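Local coordinates for foldase protein PrsA (PDB 5TVL), which probably assists the folding of secreted proteins outside the cell membrane as a lipoprotein foldase with peptidyl-prolyl cis-trans isomerase activity, at residues Q28-L31 with L32-I36; I57-E60 with K61-G65; N67-R70 with V71-Q74. All coordinates share one frame; numbering follows the deposited sequence.

Contact 1: residues Q28-L31 with L32-I36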
loop_
_atom_site.group_PDB
_atom_site.type_symbol
_atom_site.label_atom_id
_atom_site.label_comp_id
_atom_site.label_asym_id
_atom_site.label_seq_id
_atom_site.Cartn_x
_atom_site.Cartn_y
_atom_site.Cartn_z
ATOM N N GLN A 28 -23.630 12.639 8.907
ATOM C CA GLN A 28 -23.034 12.143 10.148
ATOM C C GLN A 28 -21.499 12.135 10.093
ATOM O O GLN A 28 -20.841 12.356 11.108
ATOM C CB GLN A 28 -23.570 10.750 10.481
ATOM C CG GLN A 28 -25.052 10.746 10.832
ATOM C CD GLN A 28 -25.645 9.355 10.930
ATOM O OE1 GLN A 28 -24.997 8.358 10.608
ATOM N NE2 GLN A 28 -26.894 9.283 11.374
ATOM N N GLN A 29 -20.949 11.884 8.903
ATOM C CA GLN A 29 -19.505 11.969 8.655
ATOM C C GLN A 29 -18.986 13.413 8.766
ATOM O O GLN A 29 -17.853 13.636 9.199
ATOM C CB GLN A 29 -19.171 11.386 7.269
ATOM C CG GLN A 29 -17.696 11.068 7.030
ATOM C CD GLN A 29 -17.160 9.927 7.897
ATOM O OE1 GLN A 29 -17.851 8.935 8.149
ATOM N NE2 GLN A 29 -15.914 10.063 8.350
ATOM N N VAL A 30 -19.810 14.383 8.369
ATOM C CA VAL A 30 -19.459 15.803 8.477
ATOM C C VAL A 30 -19.315 16.257 9.935
ATOM O O VAL A 30 -18.399 17.021 10.242
ATOM C CB VAL A 30 -20.459 16.698 7.700
ATOM C CG1 VAL A 30 -20.291 18.176 8.038
ATOM C CG2 VAL A 30 -20.282 16.484 6.202
ATOM N N LEU A 31 -20.201 15.802 10.823
ATOM C CA LEU A 31 -20.074 16.120 12.253
ATOM C C LEU A 31 -18.849 15.440 12.861
ATOM O O LEU A 31 -18.169 16.024 13.712
ATOM C CB LEU A 31 -21.318 15.711 13.041
ATOM C CG LEU A 31 -21.370 16.213 14.494
ATOM C CD1 LEU A 31 -21.635 17.710 14.547
ATOM C CD2 LEU A 31 -22.427 15.459 15.283
ATOM N N LEU A 32 -18.592 14.203 12.433
ATOM C CA LEU A 32 -17.409 13.461 12.854
ATOM C C LEU A 32 -16.131 14.183 12.437
ATOM O O LEU A 32 -15.191 14.278 13.224
ATOM C CB LEU A 32 -17.424 12.053 12.262
ATOM C CG LEU A 32 -16.282 11.105 12.648
ATOM C CD1 LEU A 32 -16.309 10.833 14.147
ATOM C CD2 LEU A 32 -16.373 9.807 11.852
ATOM N N ASN A 33 -16.111 14.694 11.209
ATOM C CA ASN A 33 -14.949 15.417 10.686
ATOM C C ASN A 33 -14.757 16.796 11.296
ATOM O O ASN A 33 -13.623 17.250 11.436
ATOM C CB ASN A 33 -15.034 15.527 9.163
ATOM C CG ASN A 33 -14.844 14.194 8.480
ATOM O OD1 ASN A 33 -14.679 13.159 9.134
ATOM N ND2 ASN A 33 -14.865 14.206 7.159
ATOM N N MET A 34 -15.859 17.461 11.638
ATOM C CA MET A 34 -15.809 18.709 12.411
ATOM C C MET A 34 -15.268 18.474 13.821
ATOM O O MET A 34 -14.559 19.325 14.357
ATOM C CB MET A 34 -17.195 19.365 12.501
ATOM C CG MET A 34 -17.673 20.032 11.219
ATOM S SD MET A 34 -19.416 20.499 11.313
ATOM C CE MET A 34 -19.331 21.890 12.441
ATOM N N THR A 35 -15.610 17.329 14.415
ATOM C CA THR A 35 -15.110 16.952 15.743
ATOM C C THR A 35 -13.609 16.663 15.736
ATOM O O THR A 35 -12.875 17.148 16.600
ATOM C CB THR A 35 -15.865 15.731 16.298
ATOM O OG1 THR A 35 -17.269 16.011 16.300
ATOM C CG2 THR A 35 -15.424 15.413 17.720
ATOM N N ILE A 36 -13.170 15.874 14.761
ATOM C CA ILE A 36 -11.749 15.577 14.564
ATOM C C ILE A 36 -10.962 16.876 14.350
ATOM O O ILE A 36 -9.914 17.065 14.970
ATOM C CB ILE A 36 -11.528 14.580 13.392
ATOM C CG1 ILE A 36 -12.047 13.189 13.785
ATOM C CG2 ILE A 36 -10.054 14.492 13.000
ATOM C CD1 ILE A 36 -12.263 12.252 12.617
#
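The side-chain amides of Gln29 and Asn33 meet one turn apart on the alpha-helix 25-44, with their planes 73° from each other. Gln29 NE2 gives a weak hydrogen bond to Asn33 OD1 (3.4 Å). The same NE2 lies 3.5 Å from Leu32 CD2, so a methyl group borders the polar pair. Gln29 gets there because its chain folds back at chi2 (67°), which brings its end close although its CB points away. Thr35 N and Thr35 OG1 reach Leu31 O from opposite sides of the carbonyl plane. The backbone bond from Thr35 N to Leu31 O measures 3.0 Å. The hydroxyl can join it because OG1 sits beside its own backbone N (chi1 -55°). Two donors from Thr35 thus grip the carbonyl oxygen of Leu31, a buried residue. Apolar contact is slight here: Val30 CG1 touches Met34 SD at 4.1 Å. Leu32 and Thr35 pack on Phe269 of helix 266-270, and Thr35 also touches Leu253 of helix 242-255. Leu31 and Met34 pack on Phe17 and Gln20 of the second subunit. This part of helix 25-44 lies between helices 242-255 and 266-270 of its own chain and the second subunit. In the hydroxyl bond, Thr35 OG1 lies 2.7 Å from Leu31 O.

Contact 2: residues I57-E60 with K61-G65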
loop_
_atom_site.group_PDB
_atom_site.type_symbol
_atom_site.label_atom_id
_atom_site.label_comp_id
_atom_site.label_asym_id
_atom_site.label_seq_id
_atom_site.Cartn_x
_atom_site.Cartn_y
_atom_site.Cartn_z
ATOM N N ILE A 57 -2.717 23.353 -1.307
ATOM C CA ILE A 57 -3.917 23.835 -1.999
ATOM C C ILE A 57 -3.575 24.566 -3.306
ATOM O O ILE A 57 -4.385 24.578 -4.238
ATOM C CB ILE A 57 -4.799 24.710 -1.067
ATOM C CG1 ILE A 57 -6.255 24.735 -1.553
ATOM C CG2 ILE A 57 -4.241 26.122 -0.919
ATOM C CD1 ILE A 57 -7.243 25.114 -0.470
ATOM N N ALA A 58 -2.385 25.168 -3.368
ATOM C CA ALA A 58 -1.870 25.753 -4.610
ATOM C C ALA A 58 -1.497 24.661 -5.611
ATOM O O ALA A 58 -1.835 24.759 -6.791
ATOM C CB ALA A 58 -0.669 26.646 -4.331
ATOM N N GLU A 59 -0.791 23.636 -5.135
ATOM C CA GLU A 59 -0.476 22.445 -5.939
ATOM C C GLU A 59 -1.764 21.788 -6.443
ATOM O O GLU A 59 -1.873 21.427 -7.616
ATOM C CB GLU A 59 0.357 21.445 -5.110
ATOM C CG GLU A 59 0.668 20.095 -5.765
ATOM C CD GLU A 59 1.456 20.202 -7.063
ATOM O OE1 GLU A 59 2.194 21.194 -7.252
ATOM O OE2 GLU A 59 1.349 19.278 -7.898
ATOM N N GLU A 60 -2.736 21.662 -5.544
ATOM C CA GLU A 60 -4.028 21.042 -5.850
ATOM C C GLU A 60 -4.798 21.832 -6.912
ATOM O O GLU A 60 -5.399 21.243 -7.806
ATOM C CB GLU A 60 -4.854 20.916 -4.569
ATOM C CG GLU A 60 -5.965 19.894 -4.623
ATOM C CD GLU A 60 -6.655 19.740 -3.281
ATOM O OE1 GLU A 60 -5.957 19.501 -2.270
ATOM O OE2 GLU A 60 -7.897 19.847 -3.220
ATOM N N LYS A 61 -4.754 23.160 -6.824
ATOM C CA LYS A 61 -5.414 24.028 -7.803
ATOM C C LYS A 61 -4.788 23.908 -9.198
ATOM O O LYS A 61 -5.506 23.963 -10.198
ATOM C CB LYS A 61 -5.394 25.486 -7.329
ATOM C CG LYS A 61 -6.345 26.409 -8.081
ATOM C CD LYS A 61 -6.292 27.835 -7.544
ATOM C CE LYS A 61 -6.920 27.954 -6.161
ATOM N NZ LYS A 61 -7.112 29.370 -5.746
ATOM N N LYS A 62 -3.466 23.746 -9.263
ATOM C CA LYS A 62 -2.767 23.528 -10.538
ATOM C C LYS A 62 -3.130 22.183 -11.166
ATOM O O LYS A 62 -3.329 22.101 -12.378
ATOM C CB LYS A 62 -1.245 23.600 -10.365
ATOM C CG LYS A 62 -0.699 25.002 -10.142
ATOM C CD LYS A 62 0.801 25.071 -10.395
ATOM C CE LYS A 62 1.120 25.146 -11.883
ATOM N NZ LYS A 62 2.581 25.257 -12.145
ATOM N N GLN A 63 -3.198 21.141 -10.340
ATOM C CA GLN A 63 -3.551 19.790 -10.800
ATOM C C GLN A 63 -4.911 19.732 -11.496
ATOM O O GLN A 63 -5.035 19.144 -12.566
ATOM C CB GLN A 63 -3.547 18.799 -9.634
ATOM C CG GLN A 63 -2.164 18.444 -9.127
ATOM C CD GLN A 63 -2.191 17.433 -7.994
ATOM O OE1 GLN A 63 -3.239 17.171 -7.392
ATOM N NE2 GLN A 63 -1.033 16.858 -7.698
ATOM N N TYR A 64 -5.918 20.340 -10.878
ATOM C CA TYR A 64 -7.277 20.345 -11.422
ATOM C C TYR A 64 -7.504 21.443 -12.473
ATOM O O TYR A 64 -8.155 21.202 -13.495
ATOM C CB TYR A 64 -8.300 20.423 -10.281
ATOM C CG TYR A 64 -8.369 19.131 -9.490
ATOM C CD1 TYR A 64 -8.984 17.996 -10.027
ATOM C CD2 TYR A 64 -7.810 19.031 -8.218
ATOM C CE1 TYR A 64 -9.049 16.810 -9.314
ATOM C CE2 TYR A 64 -7.871 17.848 -7.495
ATOM C CZ TYR A 64 -8.490 16.739 -8.047
ATOM O OH TYR A 64 -8.549 15.563 -7.339
ATOM N N GLY A 65 -6.959 22.634 -12.232
ATOM C CA GLY A 65 -7.092 23.747 -13.173
ATOM C C GLY A 65 -8.459 24.379 -13.027
ATOM O O GLY A 65 -8.854 24.732 -11.913
#
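Backbone hydrogen bonds between Ile57-Glu60 and Lys61-Tyr64 carry this last part of the alpha-helix 50-64. Gln63 N binds Glu59 O at 3.0 Å, and Lys61 N binds Ile57 O at the same length of 3.0 Å. Tyr64 N closes on Glu60 O at 3.2 Å. A weak side-chain bond spans the same turn, from Gln63 NE2 to Glu59 OE2 (3.4 Å, N-H...O angle 128°). Carboxylate and amide are turned almost at right angles, and Glu59 reaches over by bending at chi2. The other end of the Gln63 amide, OE1, is bound by Gln179 of the third subunit. The Glu60 carboxylate is likewise engaged outside the turn, in a salt bridge with Arg82 and a hydrogen bond with Tyr68. Its stem packs instead: Glu60 and Tyr64 run side by side in the same direction, with CG of Glu60 4.0 Å from CE2 of Tyr64. After Tyr64 the chain leaves the helix at Gly65, whose phi is positive. Glu60 O lies at the edge of the Tyr64 ring, near its plane, 3.3 Å from Tyr64 CD2.

Contact 3: residues N67-R70 with V71-Q74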
loop_
_atom_site.group_PDB
_atom_site.type_symbol
_atom_site.label_atom_id
_atom_site.label_comp_id
_atom_site.label_asym_id
_atom_site.label_seq_id
_atom_site.Cartn_x
_atom_site.Cartn_y
_atom_site.Cartn_z
ATOM N N ASN A 67 -11.201 22.725 -13.601
ATOM C CA ASN A 67 -12.026 21.675 -12.979
ATOM C C ASN A 67 -12.188 21.837 -11.462
ATOM O O ASN A 67 -13.102 21.247 -10.886
ATOM C CB ASN A 67 -11.425 20.279 -13.229
ATOM C CG ASN A 67 -11.548 19.829 -14.670
ATOM O OD1 ASN A 67 -10.591 19.907 -15.440
ATOM N ND2 ASN A 67 -12.725 19.336 -15.037
ATOM N N TYR A 68 -11.308 22.604 -10.813
ATOM C CA TYR A 68 -11.193 22.563 -9.353
ATOM C C TYR A 68 -12.484 22.941 -8.624
ATOM O O TYR A 68 -12.951 22.185 -7.774
ATOM C CB TYR A 68 -10.022 23.435 -8.872
ATOM C CG TYR A 68 -9.584 23.185 -7.437
ATOM C CD1 TYR A 68 -9.353 21.893 -6.968
ATOM C CD2 TYR A 68 -9.360 24.245 -6.561
ATOM C CE1 TYR A 68 -8.945 21.663 -5.665
ATOM C CE2 TYR A 68 -8.941 24.027 -5.253
ATOM C CZ TYR A 68 -8.735 22.735 -4.806
ATOM O OH TYR A 68 -8.325 22.521 -3.509
ATOM N N GLN A 69 -13.067 24.084 -8.980
ATOM C CA GLN A 69 -14.317 24.553 -8.358
ATOM C C GLN A 69 -15.420 23.500 -8.505
ATOM O O GLN A 69 -16.120 23.176 -7.539
ATOM C CB GLN A 69 -14.766 25.883 -8.981
ATOM C CG GLN A 69 -15.852 26.629 -8.207
ATOM C CD GLN A 69 -15.355 27.312 -6.935
ATOM O OE1 GLN A 69 -14.169 27.257 -6.591
ATOM N NE2 GLN A 69 -16.272 27.970 -6.229
ATOM N N ARG A 70 -15.539 22.968 -9.719
ATOM C CA ARG A 70 -16.470 21.881 -10.047
ATOM C C ARG A 70 -16.210 20.607 -9.217
ATOM O O ARG A 70 -17.154 19.969 -8.741
ATOM C CB ARG A 70 -16.378 21.592 -11.553
ATOM C CG ARG A 70 -17.456 20.698 -12.134
ATOM C CD ARG A 70 -17.607 20.887 -13.647
ATOM N NE ARG A 70 -16.330 21.021 -14.372
ATOM C CZ ARG A 70 -15.790 22.164 -14.823
ATOM N NH1 ARG A 70 -16.379 23.349 -14.638
ATOM N NH2 ARG A 70 -14.626 22.126 -15.469
ATOM N N VAL A 71 -14.932 20.265 -9.033
ATOM C CA VAL A 71 -14.516 19.091 -8.242
ATOM C C VAL A 71 -14.745 19.253 -6.727
ATOM O O VAL A 71 -15.097 18.280 -6.048
ATOM C CB VAL A 71 -13.037 18.711 -8.536
ATOM C CG1 VAL A 71 -12.509 17.662 -7.557
ATOM C CG2 VAL A 71 -12.899 18.192 -9.964
ATOM N N LEU A 72 -14.534 20.457 -6.196
ATOM C CA LEU A 72 -14.768 20.715 -4.768
ATOM C C LEU A 72 -16.243 20.557 -4.370
ATOM O O LEU A 72 -16.532 20.051 -3.283
ATOM C CB LEU A 72 -14.264 22.106 -4.370
ATOM C CG LEU A 72 -12.758 22.360 -4.415
ATOM C CD1 LEU A 72 -12.487 23.844 -4.209
ATOM C CD2 LEU A 72 -12.017 21.527 -3.380
ATOM N N SER A 73 -17.159 20.989 -5.244
ATOM C CA SER A 73 -18.612 20.795 -5.043
ATOM C C SER A 73 -18.969 19.327 -4.813
ATOM O O SER A 73 -19.655 19.002 -3.844
ATOM C CB SER A 73 -19.414 21.312 -6.249
ATOM O OG SER A 73 -19.246 22.706 -6.434
ATOM N N GLN A 74 -18.475 18.455 -5.692
ATOM C CA GLN A 74 -18.736 17.006 -5.625
ATOM C C GLN A 74 -18.192 16.376 -4.337
ATOM O O GLN A 74 -18.802 15.455 -3.793
ATOM C CB GLN A 74 -18.117 16.280 -6.827
ATOM C CG GLN A 74 -18.662 16.678 -8.196
ATOM C CD GLN A 74 -19.905 15.911 -8.620
ATOM O OE1 GLN A 74 -19.990 14.693 -8.448
ATOM N NE2 GLN A 74 -20.865 16.620 -9.208
#
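Helix 68-74 is a short alpha-helix between the longer helices 50-64 and 79-102, and its main side-chain contact is a CH-pi interaction of Leu72 with Tyr68, one turn earlier. Leu72 CD1 lies over one face of the Tyr68 ring, 3.9 Å from the centroid and 20° off the ring normal. It is displaced toward the rim, and its closest ring atom is CE2 at 3.7 Å. The second methyl, CD2, reaches the far end of the ring, 3.8 Å from Tyr68 CZ. Both methyls thus rest on the tyrosine. The ring comes to them because Tyr68 CG is anti to its backbone N (chi1 -165°), while Leu72 CG takes the position beside its own N (chi1 -67°). The Tyr68 hydroxyl, bonded to Glu60, would be restrained at the outer end of the ring. Ile57, Lys61, Leu79 and Arg82 also pack on this ring, which therefore sits between both neighbouring helices. Two backbone bonds of 2.8 Å support the turn, Val71 N to Asn67 O and Leu72 N to Tyr68 O. Ser73 N and Ser73 OG both give weak bonds to Gln69 O. Arg70 NE has a long, weak interaction with a bound sulfate, probably from the crystallisation liquor. Arg70, Val71 and Gln74 pack on Ala186 of the third subunit, and Asn67 on its Ser193. On that side of the helix, Val71 CG2 packs against Asn67 CB at 4.1 Å.

How the contacts relate
Each contact lies along one helix, contact 2 running to the end of its helix and contact 3 to the start of its own. Contact 1 is mostly buried, whereas contacts 2 and 3 are partly exposed. All three touch the third subunit; contact 1 also packs on the second. Contacts 2 and 3 touch each other, with centres about 11 Å apart. There the consecutive helices 50-64 and 68-74 share the Glu60-Tyr68 bond and the packing of Tyr64 on Val71. Contact 1 stands apart, its nearest atoms about 14 Å from contact 2 and about 10 Å from contact 3. Amide and hydroxyl bonds mark contact 1, a carboxylate-amide pair contact 2, and a methyl-ring contact dominates contact 3.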